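Local coordinates for protein purine nucleoside phosphorylase (Grouper iridovirus, PDB 3KHS) that probably catalyses the phosphorolysis of purine nucleosides to the free base and ribose 1-phosphate in purine salvage, at residues Ala46-Ile50 / Ala62-Ile66; Asn118-Arg122 / Thr184-Val188; Ser173-Leu178 / Leu274-Lys278. One frame throughout, in Å; residues are numbered along the deposited sequence.

Contact 1 (Ala46-Ile50 / Ala62-Ile66); sequences AYSDI and AGSLI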
loop_
_atom_site.group_PDB
_atom_site.type_symbol
_atom_site.label_atom_id
_atom_site.label_comp_id
_atom_site.label_asym_id
_atom_site.label_seq_id
_atom_site.Cartn_x
_atom_site.Cartn_y
_atom_site.Cartn_z
ATOM N N ALA B 46 -20.685 4.970 -26.104
ATOM C CA ALA B 46 -20.328 3.833 -25.262
ATOM C C ALA B 46 -18.841 3.880 -24.978
ATOM O O ALA B 46 -18.054 4.278 -25.861
ATOM C CB ALA B 46 -20.656 2.563 -25.969
ATOM N N TYR B 47 -18.444 3.480 -23.767
ATOM C CA TYR B 47 -17.016 3.474 -23.423
ATOM C C TYR B 47 -16.233 2.577 -24.402
ATOM O O TYR B 47 -15.102 2.870 -24.785
ATOM C CB TYR B 47 -16.784 2.959 -21.992
ATOM C CG TYR B 47 -17.154 3.926 -20.893
ATOM C CD1 TYR B 47 -17.446 5.262 -21.178
ATOM C CD2 TYR B 47 -17.239 3.499 -19.562
ATOM C CE1 TYR B 47 -17.821 6.148 -20.180
ATOM C CE2 TYR B 47 -17.611 4.374 -18.547
ATOM C CZ TYR B 47 -17.906 5.708 -18.864
ATOM O OH TYR B 47 -18.286 6.604 -17.878
ATOM N N SER B 48 -16.867 1.486 -24.806
ATOM C CA SER B 48 -16.258 0.518 -25.694
ATOM C C SER B 48 -15.812 1.072 -27.047
ATOM O O SER B 48 -14.914 0.519 -27.686
ATOM C CB SER B 48 -17.228 -0.636 -25.900
ATOM O OG SER B 48 -18.447 -0.171 -26.441
ATOM N N ASP B 49 -16.436 2.160 -27.483
ATOM C CA ASP B 49 -16.087 2.763 -28.765
ATOM C C ASP B 49 -15.093 3.894 -28.587
ATOM O O ASP B 49 -14.561 4.416 -29.564
ATOM C CB ASP B 49 -17.323 3.335 -29.481
ATOM C CG ASP B 49 -18.370 2.280 -29.807
ATOM O OD1 ASP B 49 -18.002 1.154 -30.202
ATOM O OD2 ASP B 49 -19.576 2.584 -29.688
ATOM N N ILE B 50 -14.855 4.292 -27.344
ATOM C CA ILE B 50 -13.927 5.377 -27.112
ATOM C C ILE B 50 -12.479 4.914 -27.070
ATOM O O ILE B 50 -12.112 4.003 -26.333
ATOM C CB ILE B 50 -14.242 6.128 -25.803
ATOM C CG1 ILE B 50 -15.676 6.631 -25.823
ATOM C CG2 ILE B 50 -13.283 7.280 -25.621
ATOM C CD1 ILE B 50 -16.039 7.386 -24.569
ATOM N N ALA B 62 -20.699 -1.811 -20.838
ATOM C CA ALA B 62 -21.748 -1.435 -19.896
ATOM C C ALA B 62 -21.749 0.080 -19.674
ATOM O O ALA B 62 -22.806 0.678 -19.474
ATOM C CB ALA B 62 -21.549 -2.173 -18.544
ATOM N N GLY B 63 -20.564 0.690 -19.725
ATOM C CA GLY B 63 -20.453 2.118 -19.492
ATOM C C GLY B 63 -20.588 3.066 -20.678
ATOM O O GLY B 63 -20.235 2.764 -21.804
ATOM N N SER B 64 -21.099 4.255 -20.413
ATOM C CA SER B 64 -21.251 5.229 -21.478
ATOM C C SER B 64 -20.998 6.645 -21.022
ATOM O O SER B 64 -21.186 6.994 -19.856
ATOM C CB SER B 64 -22.641 5.138 -22.104
ATOM O OG SER B 64 -23.650 5.038 -21.113
ATOM N N LEU B 65 -20.565 7.461 -21.972
ATOM C CA LEU B 65 -20.258 8.862 -21.741
ATOM C C LEU B 65 -21.400 9.639 -22.403
ATOM O O LEU B 65 -21.714 9.413 -23.567
ATOM C CB LEU B 65 -18.922 9.180 -22.402
ATOM C CG LEU B 65 -18.049 10.331 -21.926
ATOM C CD1 LEU B 65 -17.856 10.228 -20.431
ATOM C CD2 LEU B 65 -16.691 10.289 -22.653
ATOM N N ILE B 66 -22.023 10.546 -21.662
ATOM C CA ILE B 66 -23.150 11.313 -22.179
ATOM C C ILE B 66 -22.849 12.797 -22.269
ATOM O O ILE B 66 -22.376 13.397 -21.303
ATOM C CB ILE B 66 -24.404 11.109 -21.282
ATOM C CG1 ILE B 66 -24.722 9.621 -21.163
ATOM C CG2 ILE B 66 -25.610 11.813 -21.872
ATOM C CD1 ILE B 66 -26.043 9.346 -20.479
#
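The Y47 ring lies with one face against the backbone of G63 and S64: S64 N sits over the ring centre, 3.6 Å above the plane, and G63 C lies nearer the rim of the same face. In the ring plane, at the edge, is L65 CB, 3.9 Å from Y47 CE1. With CG beside its backbone N and anti to the carbonyl carbon (chi1 -74°), Y47 folds its ring back over the backbone of 62-66. G63, with no side chain, brings its CA to 3.5 Å from Y47 CD2. The backbone adds one nearly straight hydrogen bond, Y47 N to G63 O at 2.8 Å. Here the antiparallel pairing of strands 42-46 and 64-70 ends; A46 and S64 form a non-hydrogen-bonded pair, their CA atoms 4.1 Å apart, after which 47-49 winds into a short 3-10 turn while strand 64-70 runs on into the sheet. The turn brings I50 back toward L65; the two side chains cross at about a right angle, I50 CD1 meeting L65 CD2 at 3.5 Å. L14 of helix 3-15 packs on both of them. At the far end of the tyrosine, Y47 OH is hydrogen-bonded to G80 O, just beyond strand 73-79, and the ring also meets that of F53.

Contact 2 (Asn118-Arg122 / Thr184-Val188); sequences NPSYR and THEGV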
loop_
_atom_site.group_PDB
_atom_site.type_symbol
_atom_site.label_atom_id
_atom_site.label_comp_id
_atom_site.label_asym_id
_atom_site.label_seq_id
_atom_site.Cartn_x
_atom_site.Cartn_y
_atom_site.Cartn_z
ATOM N N ASN B 118 -19.393 7.158 10.450
ATOM C CA ASN B 118 -19.854 8.187 11.375
ATOM C C ASN B 118 -21.143 7.751 12.075
ATOM O O ASN B 118 -22.153 7.489 11.436
ATOM C CB ASN B 118 -20.095 9.500 10.625
ATOM C CG ASN B 118 -20.315 10.681 11.565
ATOM O OD1 ASN B 118 -21.274 10.718 12.327
ATOM N ND2 ASN B 118 -19.420 11.632 11.515
ATOM N N PRO B 119 -21.128 7.718 13.410
ATOM C CA PRO B 119 -22.261 7.313 14.256
ATOM C C PRO B 119 -23.619 7.905 13.902
ATOM O O PRO B 119 -24.640 7.271 14.124
ATOM C CB PRO B 119 -21.834 7.748 15.663
ATOM C CG PRO B 119 -20.341 7.780 15.585
ATOM C CD PRO B 119 -20.065 8.340 14.215
ATOM N N SER B 120 -23.638 9.115 13.362
ATOM C CA SER B 120 -24.918 9.746 13.062
ATOM C C SER B 120 -25.433 9.562 11.636
ATOM O O SER B 120 -26.501 10.043 11.293
ATOM C CB SER B 120 -24.847 11.235 13.393
ATOM O OG SER B 120 -23.751 11.810 12.731
ATOM N N TYR B 121 -24.682 8.859 10.803
ATOM C CA TYR B 121 -25.118 8.635 9.439
ATOM C C TYR B 121 -26.104 7.493 9.449
ATOM O O TYR B 121 -26.027 6.604 10.294
ATOM C CB TYR B 121 -23.930 8.263 8.516
ATOM C CG TYR B 121 -22.926 9.380 8.226
ATOM C CD1 TYR B 121 -22.945 10.567 8.953
ATOM C CD2 TYR B 121 -21.931 9.227 7.250
ATOM C CE1 TYR B 121 -22.007 11.568 8.739
ATOM C CE2 TYR B 121 -20.968 10.243 7.016
ATOM C CZ TYR B 121 -21.014 11.411 7.777
ATOM O OH TYR B 121 -20.061 12.408 7.641
ATOM N N ARG B 122 -27.022 7.516 8.497
ATOM C CA ARG B 122 -28.016 6.460 8.350
ATOM C C ARG B 122 -28.055 6.039 6.880
ATOM O O ARG B 122 -27.755 6.833 5.979
ATOM C CB ARG B 122 -29.438 6.933 8.685
ATOM C CG ARG B 122 -29.639 7.698 9.954
ATOM C CD ARG B 122 -31.143 7.811 10.209
ATOM N NE ARG B 122 -31.474 8.730 11.291
ATOM C CZ ARG B 122 -32.714 9.058 11.619
ATOM N NH1 ARG B 122 -33.727 8.531 10.951
ATOM N NH2 ARG B 122 -32.934 9.922 12.599
ATOM N N THR B 184 -28.242 15.063 5.131
ATOM C CA THR B 184 -27.046 15.428 4.393
ATOM C C THR B 184 -25.982 15.877 5.357
ATOM O O THR B 184 -26.205 16.753 6.180
ATOM C CB THR B 184 -27.333 16.562 3.375
ATOM O OG1 THR B 184 -28.399 16.169 2.510
ATOM C CG2 THR B 184 -26.126 16.829 2.530
ATOM N N HIS B 185 -24.807 15.287 5.236
ATOM C CA HIS B 185 -23.697 15.613 6.112
ATOM C C HIS B 185 -22.516 16.111 5.287
ATOM O O HIS B 185 -22.585 16.183 4.054
ATOM C CB HIS B 185 -23.290 14.346 6.869
ATOM C CG HIS B 185 -24.453 13.533 7.364
ATOM N ND1 HIS B 185 -25.072 13.776 8.572
ATOM C CD2 HIS B 185 -25.108 12.485 6.813
ATOM C CE1 HIS B 185 -26.056 12.909 8.744
ATOM N NE2 HIS B 185 -26.101 12.115 7.693
ATOM N N GLU B 186 -21.445 16.463 5.986
ATOM C CA GLU B 186 -20.218 16.908 5.365
ATOM C C GLU B 186 -19.118 16.210 6.144
ATOM O O GLU B 186 -19.001 16.417 7.336
ATOM C CB GLU B 186 -20.050 18.418 5.457
ATOM C CG GLU B 186 -18.752 18.881 4.855
ATOM C CD GLU B 186 -18.732 20.361 4.591
ATOM O OE1 GLU B 186 -19.224 21.110 5.453
ATOM O OE2 GLU B 186 -18.216 20.778 3.532
ATOM N N GLY B 187 -18.330 15.372 5.470
ATOM C CA GLY B 187 -17.289 14.647 6.160
ATOM C C GLY B 187 -16.111 14.152 5.340
ATOM O O GLY B 187 -15.923 14.503 4.158
ATOM N N VAL B 188 -15.311 13.310 5.992
ATOM C CA VAL B 188 -14.104 12.770 5.401
ATOM C C VAL B 188 -14.289 11.418 4.719
ATOM O O VAL B 188 -14.777 10.472 5.345
ATOM C CB VAL B 188 -13.014 12.664 6.488
ATOM C CG1 VAL B 188 -11.701 12.219 5.871
ATOM C CG2 VAL B 188 -12.855 13.993 7.182
#
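Y121 and H185 lay their rings over one another in an offset stack, joining the turn after strand 107-116 to strand 184-191 of the large mixed sheet. The turn is a type I beta turn from N118 to Y121, with an Asx turn at its start. Ring centroids are 4.3 Å apart and the planes differ by 18°, so the overlap is partial: Y121 CD1 lies over the centre of the imidazole, whereas H185 CD2 stands above the rim of the phenol ring. The rings overlap from opposite ends, and the closest approach, Y121 CE1 to H185 CG, is 3.4 Å. Both side chains have CG beside the backbone N and anti to the carbonyl carbon (chi1 -69° for Y121), which carries each ring across to the other segment. The opposite face of Y121 is taken by its own turn: N118 CB sits 3.3 Å above the ring centre, leaving the phenol layered between N118 and the imidazole. H185 is held from outside the pair by a hydrogen bond from NE2 to D125 OD2, a carboxylate oxygen that also accepts from R122 N; a negative charge here would probably favour a protonated imidazole. Farther along the strand, Y121 OH comes 3.9 Å from G187 CA, which carries no side chain. N118 ND2 reaches D212, also touched by Y121, while N118 OD1 receives two bonds: S120 N approaches in the carbonyl plane on a lone pair at 3.0 Å, and S120 OG, at 2.7 Å, comes in tilted 35° from that plane.

Contact 3 (Ser173-Leu178 / Leu274-Lys278); sequences SAAREL and LVIEK
K278 and E177 are brought together by long chains turned toward the opposite helix. K278 starts with CG anti to its carbonyl carbon, runs extended through chi3, and bends only at chi4 (-65°), which turns NZ in between S173 and E177. E177 leaves its helix with CG opposite the backbone N (chi1 -158°) and stays extended beyond it. The two chains lie alongside, running opposite ways, and meet in a salt bridge whose hydrogen bond is weak, K278 NZ to E177 OE1 at 3.3 Å; a second weak bond runs from K278 NZ to S173 OG at 3.4 Å. R176 completes the network: its NH2 donates to S173 OG at 3.0 Å and forms a salt bridge with E177 OE1. Thus one carboxylate oxygen is shared by two cationic ends, which would probably lessen the repulsion between them. Beneath this polar cluster the packing is mainly apolar, though E177 OE2 also rests 3.6 Å from L274 CD2. L274 CD1 is at its middle, 3.8 Å from A174 CB and tip to tip with L178, whose CG is 3.7 Å away. V275 CG2 touches A174 CB from one helical turn back from K278. A174 and L274 have the nearest CA atoms across the two segments, 6.1 Å apart; the segment axes approach to 10.0 Å and cross at 125°. The contact thus joins the C-terminal part of helix 165-178 to that of helix 257-279, where L271 and A270 continue the packing against A174 and L178, while I276 turns onto strand 24-28 of the sheet.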
loop_
_atom_site.group_PDB
_atom_site.type_symbol
_atom_site.label_atom_id
_atom_site.label_comp_id
_atom_site.label_asym_id
_atom_site.label_seq_id
_atom_site.Cartn_x
_atom_site.Cartn_y
_atom_site.Cartn_z
ATOM N N SER B 173 -26.379 23.853 0.758
ATOM C CA SER B 173 -27.512 24.741 0.585
ATOM C C SER B 173 -28.569 24.125 -0.341
ATOM O O SER B 173 -29.784 24.261 -0.131
ATOM C CB SER B 173 -26.987 26.065 0.011
ATOM O OG SER B 173 -28.018 26.780 -0.645
ATOM N N ALA B 174 -28.103 23.444 -1.374
ATOM C CA ALA B 174 -29.022 22.814 -2.305
ATOM C C ALA B 174 -29.788 21.710 -1.596
ATOM O O ALA B 174 -30.953 21.456 -1.893
ATOM C CB ALA B 174 -28.253 22.244 -3.484
ATOM N N ALA B 175 -29.112 21.052 -0.658
ATOM C CA ALA B 175 -29.704 19.970 0.113
ATOM C C ALA B 175 -30.789 20.570 0.999
ATOM O O ALA B 175 -31.917 20.070 1.032
ATOM C CB ALA B 175 -28.638 19.290 0.965
ATOM N N ARG B 176 -30.441 21.639 1.712
ATOM C CA ARG B 176 -31.398 22.322 2.573
ATOM C C ARG B 176 -32.609 22.674 1.724
ATOM O O ARG B 176 -33.739 22.277 2.011
ATOM C CB ARG B 176 -30.796 23.612 3.128
ATOM C CG ARG B 176 -31.815 24.559 3.759
ATOM C CD ARG B 176 -31.211 25.938 4.005
ATOM N NE ARG B 176 -30.610 26.502 2.790
ATOM C CZ ARG B 176 -31.292 26.954 1.735
ATOM N NH1 ARG B 176 -32.624 26.928 1.727
ATOM N NH2 ARG B 176 -30.639 27.423 0.672
ATOM N N GLU B 177 -32.347 23.411 0.660
ATOM C CA GLU B 177 -33.368 23.857 -0.267
ATOM C C GLU B 177 -34.273 22.733 -0.754
ATOM O O GLU B 177 -35.445 22.961 -1.053
ATOM C CB GLU B 177 -32.656 24.509 -1.438
ATOM C CG GLU B 177 -33.439 25.479 -2.267
ATOM C CD GLU B 177 -32.509 26.275 -3.184
ATOM O OE1 GLU B 177 -31.494 26.832 -2.673
ATOM O OE2 GLU B 177 -32.801 26.336 -4.403
ATOM N N LEU B 178 -33.738 21.518 -0.856
ATOM C CA LEU B 178 -34.547 20.383 -1.321
ATOM C C LEU B 178 -35.200 19.624 -0.174
ATOM O O LEU B 178 -35.934 18.660 -0.404
ATOM C CB LEU B 178 -33.709 19.412 -2.165
ATOM C CG LEU B 178 -33.264 19.896 -3.554
ATOM C CD1 LEU B 178 -31.931 19.259 -3.882
ATOM C CD2 LEU B 178 -34.321 19.574 -4.626
ATOM N N LEU B 274 -29.743 20.852 -8.997
ATOM C CA LEU B 274 -29.825 22.136 -8.307
ATOM C C LEU B 274 -28.434 22.725 -8.139
ATOM O O LEU B 274 -28.255 23.938 -8.221
ATOM C CB LEU B 274 -30.488 21.988 -6.931
ATOM C CG LEU B 274 -31.459 23.097 -6.475
ATOM C CD1 LEU B 274 -31.652 22.958 -4.973
ATOM C CD2 LEU B 274 -30.934 24.512 -6.819
ATOM N N VAL B 275 -27.450 21.864 -7.904
ATOM C CA VAL B 275 -26.068 22.308 -7.709
ATOM C C VAL B 275 -25.525 22.904 -9.011
ATOM O O VAL B 275 -24.796 23.898 -9.012
ATOM C CB VAL B 275 -25.160 21.119 -7.253
ATOM C CG1 VAL B 275 -23.704 21.493 -7.349
ATOM C CG2 VAL B 275 -25.484 20.743 -5.821
ATOM N N ILE B 276 -25.894 22.283 -10.120
ATOM C CA ILE B 276 -25.445 22.741 -11.413
ATOM C C ILE B 276 -26.097 24.093 -11.701
ATOM O O ILE B 276 -25.490 24.962 -12.327
ATOM C CB ILE B 276 -25.789 21.698 -12.507
ATOM C CG1 ILE B 276 -24.867 20.482 -12.344
ATOM C CG2 ILE B 276 -25.678 22.317 -13.899
ATOM C CD1 ILE B 276 -25.110 19.346 -13.338
ATOM N N GLU B 277 -27.325 24.282 -11.232
ATOM C CA GLU B 277 -27.987 25.560 -11.454
ATOM C C GLU B 277 -27.219 26.670 -10.734
ATOM O O GLU B 277 -26.933 27.699 -11.327
ATOM C CB GLU B 277 -29.429 25.526 -10.960
ATOM C CG GLU B 277 -30.259 26.696 -11.449
ATOM C CD GLU B 277 -31.665 26.670 -10.887
ATOM O OE1 GLU B 277 -32.279 25.575 -10.866
ATOM O OE2 GLU B 277 -32.158 27.749 -10.475
ATOM N N LYS B 278 -26.877 26.459 -9.464
ATOM C CA LYS B 278 -26.121 27.450 -8.685
ATOM C C LYS B 278 -24.742 27.722 -9.290
ATOM O O LYS B 278 -24.184 28.810 -9.119
ATOM C CB LYS B 278 -25.938 26.979 -7.233
ATOM C CG LYS B 278 -27.239 26.847 -6.471
ATOM C CD LYS B 278 -27.075 26.075 -5.180
ATOM C CE LYS B 278 -28.313 26.203 -4.319
ATOM N NZ LYS B 278 -28.503 27.633 -3.864
#

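Contact 1 comes first along the chain and closes before the others open, whereas contacts 2 and 3 interlock, their segments alternating. Contacts 1 and 2 both reach the mixed sheet but lie on opposite sides of the chain's centre, their own centres 33 Å apart. Contact 3 is a helix pair, 29 Å from contact 1 and 19 Å from contact 2, centre to centre. It touches contact 2 directly, A175 CB packing on T184 OG1 at 3.5 Å; helix 165-178 and strand 184-191 follow each other in the chain. Together they sample an edge strand of the sheet, a turn packed on another strand, and a helix pair of the alpha/beta fold of this PNP/MTAP family member.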